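Local coordinates for ATPase BagA (Mycobacterium tuberculosis H37Rv, PDB 6BS3), which hydrolyses ATP as one subunit of the heterodimeric BagAB complex, an activity required for resistance to nitric oxide and to elevated glycerol, at residues L91-Y102 against L132-I141; T210-L221 against R298-L308. One frame throughout, in Å; residues are numbered along the deposited sequence.

Contact 1: residues L91-Y102 against L132-I141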
loop_
_atom_site.group_PDB
_atom_site.type_symbol
_atom_site.label_atom_id
_atom_site.label_comp_id
_atom_site.label_asym_id
_atom_site.label_seq_id
_atom_site.Cartn_x
_atom_site.Cartn_y
_atom_site.Cartn_z
ATOM N N LEU A 91 -16.051 14.642 -5.209
ATOM C CA LEU A 91 -15.099 15.663 -5.636
ATOM C C LEU A 91 -13.672 15.098 -5.755
ATOM O O LEU A 91 -12.999 14.902 -4.749
ATOM C CB LEU A 91 -15.134 16.981 -4.825
ATOM C CG LEU A 91 -14.126 18.072 -5.326
ATOM C CD1 LEU A 91 -14.498 18.640 -6.733
ATOM C CD2 LEU A 91 -13.966 19.181 -4.305
ATOM N N ALA A 92 -13.227 14.820 -6.986
ATOM C CA ALA A 92 -11.848 14.371 -7.229
ATOM C C ALA A 92 -11.070 15.683 -7.413
ATOM O O ALA A 92 -11.242 16.352 -8.442
ATOM C CB ALA A 92 -11.776 13.514 -8.495
ATOM N N ILE A 93 -10.356 16.139 -6.361
ATOM C CA ILE A 93 -9.631 17.419 -6.453
ATOM C C ILE A 93 -8.504 17.315 -7.504
ATOM O O ILE A 93 -7.705 16.377 -7.477
ATOM C CB ILE A 93 -9.106 17.958 -5.081
ATOM C CG1 ILE A 93 -10.257 18.213 -4.071
ATOM C CG2 ILE A 93 -8.253 19.235 -5.285
ATOM C CD1 ILE A 93 -9.757 18.483 -2.566
ATOM N N ASP A 94 -8.494 18.252 -8.449
ATOM C CA ASP A 94 -7.485 18.368 -9.496
ATOM C C ASP A 94 -6.549 19.469 -8.974
ATOM O O ASP A 94 -6.951 20.636 -8.922
ATOM C CB ASP A 94 -8.183 18.760 -10.812
ATOM C CG ASP A 94 -7.318 18.985 -12.042
ATOM O OD1 ASP A 94 -6.151 19.408 -11.887
ATOM O OD2 ASP A 94 -7.822 18.777 -13.162
ATOM N N ILE A 95 -5.338 19.083 -8.511
ATOM C CA ILE A 95 -4.361 20.004 -7.899
ATOM C C ILE A 95 -3.934 21.125 -8.862
ATOM O O ILE A 95 -3.752 22.264 -8.430
ATOM C CB ILE A 95 -3.137 19.263 -7.254
ATOM C CG1 ILE A 95 -2.377 20.169 -6.257
ATOM C CG2 ILE A 95 -2.173 18.665 -8.296
ATOM C CD1 ILE A 95 -3.088 20.471 -5.004
ATOM N N GLU A 96 -3.820 20.802 -10.160
ATOM C CA GLU A 96 -3.449 21.750 -11.208
ATOM C C GLU A 96 -4.520 22.831 -11.358
ATOM O O GLU A 96 -4.192 24.013 -11.271
ATOM C CB GLU A 96 -3.147 21.006 -12.506
ATOM C CG GLU A 96 -2.967 21.899 -13.718
ATOM C CD GLU A 96 -2.050 21.343 -14.793
ATOM O OE1 GLU A 96 -1.798 22.085 -15.766
ATOM O OE2 GLU A 96 -1.591 20.181 -14.674
ATOM N N ALA A 97 -5.804 22.425 -11.452
ATOM C CA ALA A 97 -6.946 23.349 -11.528
ATOM C C ALA A 97 -7.129 24.123 -10.209
ATOM O O ALA A 97 -7.477 25.303 -10.259
ATOM C CB ALA A 97 -8.221 22.599 -11.899
ATOM N N ALA A 98 -6.840 23.481 -9.041
ATOM C CA ALA A 98 -6.910 24.136 -7.713
ATOM C C ALA A 98 -5.831 25.224 -7.586
ATOM O O ALA A 98 -6.095 26.275 -7.008
ATOM C CB ALA A 98 -6.790 23.111 -6.583
ATOM N N PHE A 99 -4.640 24.993 -8.162
ATOM C CA PHE A 99 -3.551 25.979 -8.163
ATOM C C PHE A 99 -3.910 27.228 -9.008
ATOM O O PHE A 99 -3.655 28.346 -8.559
ATOM C CB PHE A 99 -2.206 25.343 -8.584
ATOM C CG PHE A 99 -1.012 26.275 -8.530
ATOM C CD1 PHE A 99 -0.765 27.056 -7.407
ATOM C CD2 PHE A 99 -0.134 26.372 -9.603
ATOM C CE1 PHE A 99 0.323 27.934 -7.371
ATOM C CE2 PHE A 99 0.969 27.229 -9.554
ATOM C CZ PHE A 99 1.196 27.999 -8.436
ATOM N N LEU A 100 -4.553 27.031 -10.190
ATOM C CA LEU A 100 -5.022 28.119 -11.070
ATOM C C LEU A 100 -6.138 28.929 -10.402
ATOM O O LEU A 100 -6.158 30.152 -10.516
ATOM C CB LEU A 100 -5.515 27.589 -12.435
ATOM C CG LEU A 100 -4.558 26.764 -13.299
ATOM C CD1 LEU A 100 -5.203 26.424 -14.615
ATOM C CD2 LEU A 100 -3.295 27.497 -13.579
ATOM N N GLU A 101 -7.053 28.241 -9.703
ATOM C CA GLU A 101 -8.157 28.822 -8.935
ATOM C C GLU A 101 -7.582 29.766 -7.859
ATOM O O GLU A 101 -8.084 30.864 -7.659
ATOM C CB GLU A 101 -8.906 27.675 -8.241
ATOM C CG GLU A 101 -10.407 27.599 -8.448
ATOM C CD GLU A 101 -11.057 26.349 -7.875
ATOM O OE1 GLU A 101 -10.505 25.742 -6.922
ATOM O OE2 GLU A 101 -12.135 25.976 -8.393
ATOM N N TYR A 102 -6.512 29.319 -7.180
ATOM C CA TYR A 102 -5.801 30.020 -6.115
ATOM C C TYR A 102 -5.086 31.250 -6.666
ATOM O O TYR A 102 -5.280 32.334 -6.126
ATOM C CB TYR A 102 -4.838 29.024 -5.455
ATOM C CG TYR A 102 -3.870 29.552 -4.424
ATOM C CD1 TYR A 102 -4.159 29.469 -3.066
ATOM C CD2 TYR A 102 -2.589 29.952 -4.789
ATOM C CE1 TYR A 102 -3.228 29.858 -2.101
ATOM C CE2 TYR A 102 -1.654 30.351 -3.837
ATOM C CZ TYR A 102 -1.978 30.300 -2.493
ATOM O OH TYR A 102 -1.054 30.684 -1.550
ATOM N N LEU A 132 2.796 23.763 -0.635
ATOM C CA LEU A 132 1.806 24.451 -1.480
ATOM C C LEU A 132 0.649 23.467 -1.815
ATOM O O LEU A 132 -0.521 23.828 -1.719
ATOM C CB LEU A 132 2.464 24.971 -2.790
ATOM C CG LEU A 132 1.509 25.641 -3.798
ATOM C CD1 LEU A 132 0.830 26.858 -3.187
ATOM C CD2 LEU A 132 2.234 26.019 -5.077
ATOM N N ARG A 133 1.001 22.221 -2.160
ATOM C CA ARG A 133 0.070 21.147 -2.450
ATOM C C ARG A 133 -0.910 20.947 -1.295
ATOM O O ARG A 133 -2.111 21.045 -1.514
ATOM C CB ARG A 133 0.865 19.864 -2.740
ATOM C CG ARG A 133 0.170 18.866 -3.645
ATOM C CD ARG A 133 1.202 17.950 -4.275
ATOM N NE ARG A 133 1.926 17.185 -3.260
ATOM C CZ ARG A 133 3.244 17.012 -3.243
ATOM N NH1 ARG A 133 4.004 17.543 -4.195
ATOM N NH2 ARG A 133 3.812 16.308 -2.277
ATOM N N ASP A 134 -0.399 20.763 -0.058
ATOM C CA ASP A 134 -1.218 20.568 1.146
ATOM C C ASP A 134 -2.080 21.792 1.504
ATOM O O ASP A 134 -3.187 21.607 2.011
ATOM C CB ASP A 134 -0.349 20.110 2.340
ATOM C CG ASP A 134 0.370 18.770 2.127
ATOM O OD1 ASP A 134 -0.046 18.002 1.227
ATOM O OD2 ASP A 134 1.348 18.495 2.857
ATOM N N VAL A 135 -1.577 23.029 1.257
ATOM C CA VAL A 135 -2.304 24.286 1.473
ATOM C C VAL A 135 -3.516 24.322 0.522
ATOM O O VAL A 135 -4.618 24.650 0.952
ATOM C CB VAL A 135 -1.381 25.542 1.314
ATOM C CG1 VAL A 135 -2.179 26.824 1.032
ATOM C CG2 VAL A 135 -0.492 25.726 2.534
ATOM N N LEU A 136 -3.310 23.974 -0.758
ATOM C CA LEU A 136 -4.369 23.956 -1.766
ATOM C C LEU A 136 -5.451 22.939 -1.422
ATOM O O LEU A 136 -6.627 23.263 -1.532
ATOM C CB LEU A 136 -3.800 23.662 -3.176
ATOM C CG LEU A 136 -2.845 24.708 -3.768
ATOM C CD1 LEU A 136 -2.187 24.192 -5.037
ATOM C CD2 LEU A 136 -3.552 26.024 -4.032
ATOM N N LEU A 137 -5.043 21.725 -0.997
ATOM C CA LEU A 137 -5.925 20.603 -0.681
ATOM C C LEU A 137 -6.732 20.802 0.585
ATOM O O LEU A 137 -7.947 20.658 0.522
ATOM C CB LEU A 137 -5.166 19.260 -0.644
ATOM C CG LEU A 137 -4.476 18.839 -1.942
ATOM C CD1 LEU A 137 -3.460 17.742 -1.700
ATOM C CD2 LEU A 137 -5.484 18.440 -3.005
ATOM N N THR A 138 -6.087 21.144 1.715
ATOM C CA THR A 138 -6.788 21.367 2.990
ATOM C C THR A 138 -7.646 22.645 2.900
ATOM O O THR A 138 -8.681 22.741 3.566
ATOM C CB THR A 138 -5.802 21.437 4.191
ATOM O OG1 THR A 138 -4.912 22.548 4.005
ATOM C CG2 THR A 138 -5.021 20.138 4.409
ATOM N N GLY A 139 -7.187 23.606 2.103
ATOM C CA GLY A 139 -7.903 24.860 1.881
ATOM C C GLY A 139 -9.195 24.638 1.119
ATOM O O GLY A 139 -10.216 25.240 1.450
ATOM N N LYS A 140 -9.174 23.747 0.116
ATOM C CA LYS A 140 -10.359 23.393 -0.676
ATOM C C LYS A 140 -11.329 22.567 0.171
ATOM O O LYS A 140 -12.535 22.763 0.066
ATOM C CB LYS A 140 -9.975 22.655 -1.981
ATOM C CG LYS A 140 -11.164 22.224 -2.855
ATOM C CD LYS A 140 -11.981 23.396 -3.360
ATOM C CE LYS A 140 -13.273 22.958 -3.993
ATOM N NZ LYS A 140 -14.142 24.121 -4.312
ATOM N N ILE A 141 -10.797 21.655 1.008
ATOM C CA ILE A 141 -11.576 20.828 1.930
ATOM C C ILE A 141 -12.346 21.770 2.879
ATOM O O ILE A 141 -13.559 21.631 3.009
ATOM C CB ILE A 141 -10.656 19.836 2.696
ATOM C CG1 ILE A 141 -10.169 18.682 1.757
ATOM C CG2 ILE A 141 -11.360 19.283 3.967
ATOM C CD1 ILE A 141 -8.953 17.762 2.416
#
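Two helices crossing nearly at right angles, with L136 of one set as a knob among I95, A98, F99 and Y102 of the other, make this a buried apolar contact at one end of the nucleotide-binding domain. Over the segments 95-102 and 132-141 the axes approach to 9.9 Å at an angle of 82°, and the helix-helix part centres on L136. This leucine parts its two methyls: CD1 lies 3.7 Å from F99 CB, while CD2 reaches Y102 CB at 3.6 Å and stays as near to the start of the ring. I95, one turn before F99 on helix 95-107, makes a second set of contacts. Its CG1 branch is swung anti to the backbone N (chi1 -162°); this carries CD1 onto R133, L136 and L137, 3.7 Å from L137 CD2 and close to the carbonyl O of R133. L132 meets one side of the F99 ring, with CD2 3.5 Å from F99 CE1, and apolar side chains of the partner protein also pack on F99, Y102 and L132. In the P-loop NTPase fold of the ArsA family, strand 86-92 runs in the central sheet, and its chain passes through I93 and D94 into helix 95-107. The start of that helix is N-capped by D94, whose OD1 takes the amide of A97 from above the carboxylate plane. I93 bridges strand and helix: its CG2 touches L137 CD2 at 3.7 Å, and CD1 leans on the aliphatic part of K140. The lysine chain bends at chi2 (63°), bringing CE to 3.9 Å from L91 CD2, at about a right angle to the leucine, while NZ forms a salt bridge with E143.

Contact 2: residues T210-L221 against R298-L308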
loop_
_atom_site.group_PDB
_atom_site.type_symbol
_atom_site.label_atom_id
_atom_site.label_comp_id
_atom_site.label_asym_id
_atom_site.label_seq_id
_atom_site.Cartn_x
_atom_site.Cartn_y
_atom_site.Cartn_z
ATOM N N THR A 210 -7.718 0.030 9.645
ATOM C CA THR A 210 -6.668 -0.954 9.868
ATOM C C THR A 210 -7.147 -2.351 9.493
ATOM O O THR A 210 -8.352 -2.604 9.437
ATOM C CB THR A 210 -6.118 -0.864 11.328
ATOM O OG1 THR A 210 -4.900 -1.604 11.396
ATOM C CG2 THR A 210 -7.107 -1.386 12.391
ATOM N N LEU A 211 -6.184 -3.254 9.251
ATOM C CA LEU A 211 -6.406 -4.687 9.058
ATOM C C LEU A 211 -5.783 -5.354 10.285
ATOM O O LEU A 211 -4.917 -4.751 10.943
ATOM C CB LEU A 211 -5.761 -5.216 7.758
ATOM C CG LEU A 211 -6.304 -4.649 6.421
ATOM C CD1 LEU A 211 -5.422 -5.057 5.269
ATOM C CD2 LEU A 211 -7.748 -5.072 6.149
ATOM N N LEU A 212 -6.243 -6.567 10.636
ATOM C CA LEU A 212 -5.660 -7.284 11.779
ATOM C C LEU A 212 -4.366 -7.963 11.326
ATOM O O LEU A 212 -4.244 -9.189 11.299
ATOM C CB LEU A 212 -6.657 -8.246 12.482
ATOM C CG LEU A 212 -7.814 -7.569 13.253
ATOM C CD1 LEU A 212 -8.574 -8.572 14.117
ATOM C CD2 LEU A 212 -7.321 -6.385 14.123
ATOM N N GLU A 213 -3.407 -7.119 10.931
ATOM C CA GLU A 213 -2.061 -7.442 10.438
ATOM C C GLU A 213 -1.104 -6.493 11.128
ATOM O O GLU A 213 -1.488 -5.376 11.449
ATOM C CB GLU A 213 -1.994 -7.277 8.911
ATOM C CG GLU A 213 -2.830 -8.311 8.174
ATOM C CD GLU A 213 -3.057 -8.085 6.694
ATOM O OE1 GLU A 213 -2.297 -7.308 6.069
ATOM O OE2 GLU A 213 -4.005 -8.702 6.156
ATOM N N ALA A 214 0.110 -6.945 11.389
ATOM C CA ALA A 214 1.153 -6.243 12.158
ATOM C C ALA A 214 1.435 -4.796 11.732
ATOM O O ALA A 214 1.352 -3.902 12.572
ATOM C CB ALA A 214 2.446 -7.053 12.150
ATOM N N LEU A 215 1.768 -4.574 10.446
ATOM C CA LEU A 215 2.110 -3.257 9.910
ATOM C C LEU A 215 0.920 -2.275 9.910
ATOM O O LEU A 215 1.117 -1.170 10.419
ATOM C CB LEU A 215 2.784 -3.350 8.532
ATOM C CG LEU A 215 4.148 -4.057 8.468
ATOM C CD1 LEU A 215 4.654 -4.090 7.040
ATOM C CD2 LEU A 215 5.192 -3.379 9.364
ATOM N N PRO A 216 -0.313 -2.630 9.426
ATOM C CA PRO A 216 -1.433 -1.669 9.499
ATOM C C PRO A 216 -1.767 -1.232 10.931
ATOM O O PRO A 216 -2.069 -0.063 11.152
ATOM C CB PRO A 216 -2.588 -2.428 8.841
ATOM C CG PRO A 216 -1.938 -3.426 7.960
ATOM C CD PRO A 216 -0.741 -3.866 8.732
ATOM N N VAL A 217 -1.652 -2.149 11.905
ATOM C CA VAL A 217 -1.889 -1.873 13.325
ATOM C C VAL A 217 -0.780 -0.955 13.909
ATOM O O VAL A 217 -1.094 0.030 14.586
ATOM C CB VAL A 217 -2.121 -3.172 14.129
ATOM C CG1 VAL A 217 -1.896 -2.960 15.622
ATOM C CG2 VAL A 217 -3.530 -3.700 13.878
ATOM N N GLN A 218 0.486 -1.236 13.587
ATOM C CA GLN A 218 1.630 -0.433 14.028
ATOM C C GLN A 218 1.512 1.022 13.546
ATOM O O GLN A 218 1.776 1.947 14.315
ATOM C CB GLN A 218 2.926 -1.054 13.499
ATOM C CG GLN A 218 4.219 -0.460 14.082
ATOM C CD GLN A 218 5.457 -1.124 13.519
ATOM O OE1 GLN A 218 5.566 -2.359 13.438
ATOM N NE2 GLN A 218 6.422 -0.315 13.119
ATOM N N GLU A 219 1.133 1.212 12.273
ATOM C CA GLU A 219 0.984 2.521 11.646
ATOM C C GLU A 219 -0.174 3.294 12.227
ATOM O O GLU A 219 -0.060 4.508 12.372
ATOM C CB GLU A 219 0.857 2.391 10.134
ATOM C CG GLU A 219 2.145 1.953 9.461
ATOM C CD GLU A 219 2.287 2.395 8.019
ATOM O OE1 GLU A 219 1.418 3.149 7.524
ATOM O OE2 GLU A 219 3.276 1.980 7.377
ATOM N N THR A 220 -1.277 2.594 12.564
ATOM C CA THR A 220 -2.470 3.141 13.211
ATOM C C THR A 220 -2.060 3.722 14.581
ATOM O O THR A 220 -2.412 4.865 14.883
ATOM C CB THR A 220 -3.577 2.060 13.331
ATOM O OG1 THR A 220 -3.979 1.671 12.027
ATOM C CG2 THR A 220 -4.814 2.552 14.079
ATOM N N LEU A 221 -1.295 2.952 15.375
ATOM C CA LEU A 221 -0.808 3.371 16.698
ATOM C C LEU A 221 0.124 4.592 16.610
ATOM O O LEU A 221 -0.069 5.564 17.342
ATOM C CB LEU A 221 -0.111 2.199 17.421
ATOM C CG LEU A 221 -0.995 1.008 17.818
ATOM C CD1 LEU A 221 -0.149 -0.173 18.280
ATOM C CD2 LEU A 221 -1.975 1.390 18.896
ATOM N N ARG A 298 -4.186 -13.139 14.860
ATOM C CA ARG A 298 -4.980 -11.929 14.574
ATOM C C ARG A 298 -5.446 -11.254 15.875
ATOM O O ARG A 298 -5.345 -10.033 15.976
ATOM C CB ARG A 298 -6.161 -12.237 13.653
ATOM C CG ARG A 298 -5.755 -12.442 12.200
ATOM C CD ARG A 298 -6.884 -13.016 11.362
ATOM N NE ARG A 298 -8.050 -12.128 11.300
ATOM C CZ ARG A 298 -8.240 -11.181 10.388
ATOM N NH1 ARG A 298 -7.336 -10.970 9.443
ATOM N NH2 ARG A 298 -9.331 -10.430 10.421
ATOM N N ALA A 299 -5.882 -12.055 16.882
ATOM C CA ALA A 299 -6.317 -11.596 18.220
ATOM C C ALA A 299 -5.158 -10.966 19.027
ATOM O O ALA A 299 -5.383 -10.013 19.772
ATOM C CB ALA A 299 -6.940 -12.749 19.006
ATOM N N GLU A 300 -3.930 -11.489 18.848
ATOM C CA GLU A 300 -2.689 -11.017 19.469
ATOM C C GLU A 300 -2.308 -9.638 18.914
ATOM O O GLU A 300 -1.819 -8.793 19.659
ATOM C CB GLU A 300 -1.562 -12.019 19.189
ATOM C CG GLU A 300 -0.485 -12.081 20.255
ATOM C CD GLU A 300 0.640 -13.051 19.933
ATOM O OE1 GLU A 300 0.349 -14.241 19.668
ATOM O OE2 GLU A 300 1.817 -12.618 19.946
ATOM N N ILE A 301 -2.528 -9.429 17.605
ATOM C CA ILE A 301 -2.290 -8.179 16.882
ATOM C C ILE A 301 -3.337 -7.137 17.341
ATOM O O ILE A 301 -2.967 -6.013 17.696
ATOM C CB ILE A 301 -2.295 -8.452 15.336
ATOM C CG1 ILE A 301 -0.930 -9.048 14.884
ATOM C CG2 ILE A 301 -2.656 -7.194 14.515
ATOM C CD1 ILE A 301 -0.924 -9.950 13.554
ATOM N N ALA A 302 -4.636 -7.540 17.355
ATOM C CA ALA A 302 -5.793 -6.736 17.782
ATOM C C ALA A 302 -5.665 -6.234 19.227
ATOM O O ALA A 302 -6.092 -5.113 19.512
ATOM C CB ALA A 302 -7.078 -7.538 17.627
ATOM N N GLN A 303 -5.078 -7.051 20.125
ATOM C CA GLN A 303 -4.838 -6.715 21.540
ATOM C C GLN A 303 -4.022 -5.414 21.702
ATOM O O GLN A 303 -4.230 -4.695 22.678
ATOM C CB GLN A 303 -4.159 -7.900 22.271
ATOM C CG GLN A 303 -3.931 -7.714 23.773
ATOM C CD GLN A 303 -3.636 -9.017 24.477
ATOM O OE1 GLN A 303 -4.464 -9.536 25.234
ATOM N NE2 GLN A 303 -2.450 -9.576 24.248
ATOM N N GLN A 304 -3.114 -5.106 20.747
ATOM C CA GLN A 304 -2.296 -3.882 20.766
ATOM C C GLN A 304 -3.146 -2.591 20.690
ATOM O O GLN A 304 -2.679 -1.532 21.123
ATOM C CB GLN A 304 -1.290 -3.890 19.612
ATOM C CG GLN A 304 -0.169 -4.916 19.729
ATOM C CD GLN A 304 0.734 -4.792 18.530
ATOM O OE1 GLN A 304 0.499 -5.405 17.485
ATOM N NE2 GLN A 304 1.770 -3.969 18.641
ATOM N N LEU A 305 -4.374 -2.680 20.121
ATOM C CA LEU A 305 -5.302 -1.554 19.994
ATOM C C LEU A 305 -6.057 -1.317 21.313
ATOM O O LEU A 305 -6.527 -0.200 21.540
ATOM C CB LEU A 305 -6.324 -1.788 18.859
ATOM C CG LEU A 305 -5.824 -1.960 17.396
ATOM C CD1 LEU A 305 -6.973 -2.377 16.474
ATOM C CD2 LEU A 305 -5.157 -0.690 16.847
ATOM N N ASP A 306 -6.187 -2.358 22.176
ATOM C CA ASP A 306 -6.887 -2.301 23.474
ATOM C C ASP A 306 -6.368 -1.189 24.402
ATOM O O ASP A 306 -7.117 -0.682 25.236
ATOM C CB ASP A 306 -6.856 -3.667 24.198
ATOM C CG ASP A 306 -7.544 -4.820 23.474
ATOM O OD1 ASP A 306 -8.092 -4.593 22.364
ATOM O OD2 ASP A 306 -7.533 -5.953 24.015
ATOM N N ALA A 307 -5.098 -0.807 24.228
ATOM C CA ALA A 307 -4.416 0.245 24.978
ATOM C C ALA A 307 -4.998 1.636 24.690
ATOM O O ALA A 307 -4.947 2.507 25.569
ATOM C CB ALA A 307 -2.933 0.228 24.642
ATOM N N LEU A 308 -5.533 1.845 23.460
ATOM C CA LEU A 308 -6.136 3.114 23.038
ATOM C C LEU A 308 -7.536 3.237 23.616
ATOM O O LEU A 308 -8.316 2.288 23.535
ATOM C CB LEU A 308 -6.247 3.210 21.501
ATOM C CG LEU A 308 -5.021 2.919 20.649
ATOM C CD1 LEU A 308 -5.445 2.473 19.270
ATOM C CD2 LEU A 308 -4.107 4.130 20.561
HETATM O O HOH W 1 -8.377 -7.675 9.179
HETATM O O HOH W 2 -6.862 -8.957 7.108
#
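The guanidinium of R298 lies flat against L212, whose CB sits over the centre of one face, 3.9 Å above the plane; at the edge, in plane, is a water that accepts from NH1 at 3.1 Å and donates to E213 OE2. The pair sits at the strand-to-helix connection of a P-loop NTPase domain: strand 204-210 ends, L212 forms the centre of an inverse gamma turn, E213 takes the N-cap position, and helix 214-229 sets off against 298-308. A bend at chi3 (62°) folds the arginine chain back over the leucine. A second water accepts from the backbone N of L212 at 2.8 Å and only weakly from R298 NH2. E213 OE2 and R298 NH1 are thus joined through solvent across 5.2 Å, an indirect link between opposite charges. L212 projects from the turn onto A302, its CD2 3.7 Å from A302 CB. I301 fills the angle where the turn becomes helix. Its CG2, anti to the backbone N, rests 3.7 Å from V217 CG2 and equally near the amide N of E213, while CD1 comes within 3.8 Å of A214 N. The other methyl of V217, CG1, meets L305 CD2 and the side chain of Q304. L305 to L308 make a type I beta turn that turns L308 toward helix 214-229. There L221 closes the row: its CD2 lies 3.7 Å from both L308 CD1 and the carbonyl O of Q304.

How the contacts relate
Contacts 1 and 2 stand on opposite sides of the chain's centre, their own centres 33 Å apart and their nearest atoms about 16 Å apart, and they follow in series along the sequence. Both pack a helix that follows a strand of the same sheet: 86-92 near one margin in contact 1, 204-210 next to the P-loop strand 23-28 in contact 2. The nucleotide site lies closer to contact 2, where the E213 side chain is about 10 Å from the bound ADP and about 8 Å from G31, an ATP-binding residue. Contact 1 is more remote, with the L137 side chain about 14 Å from the magnesium ion.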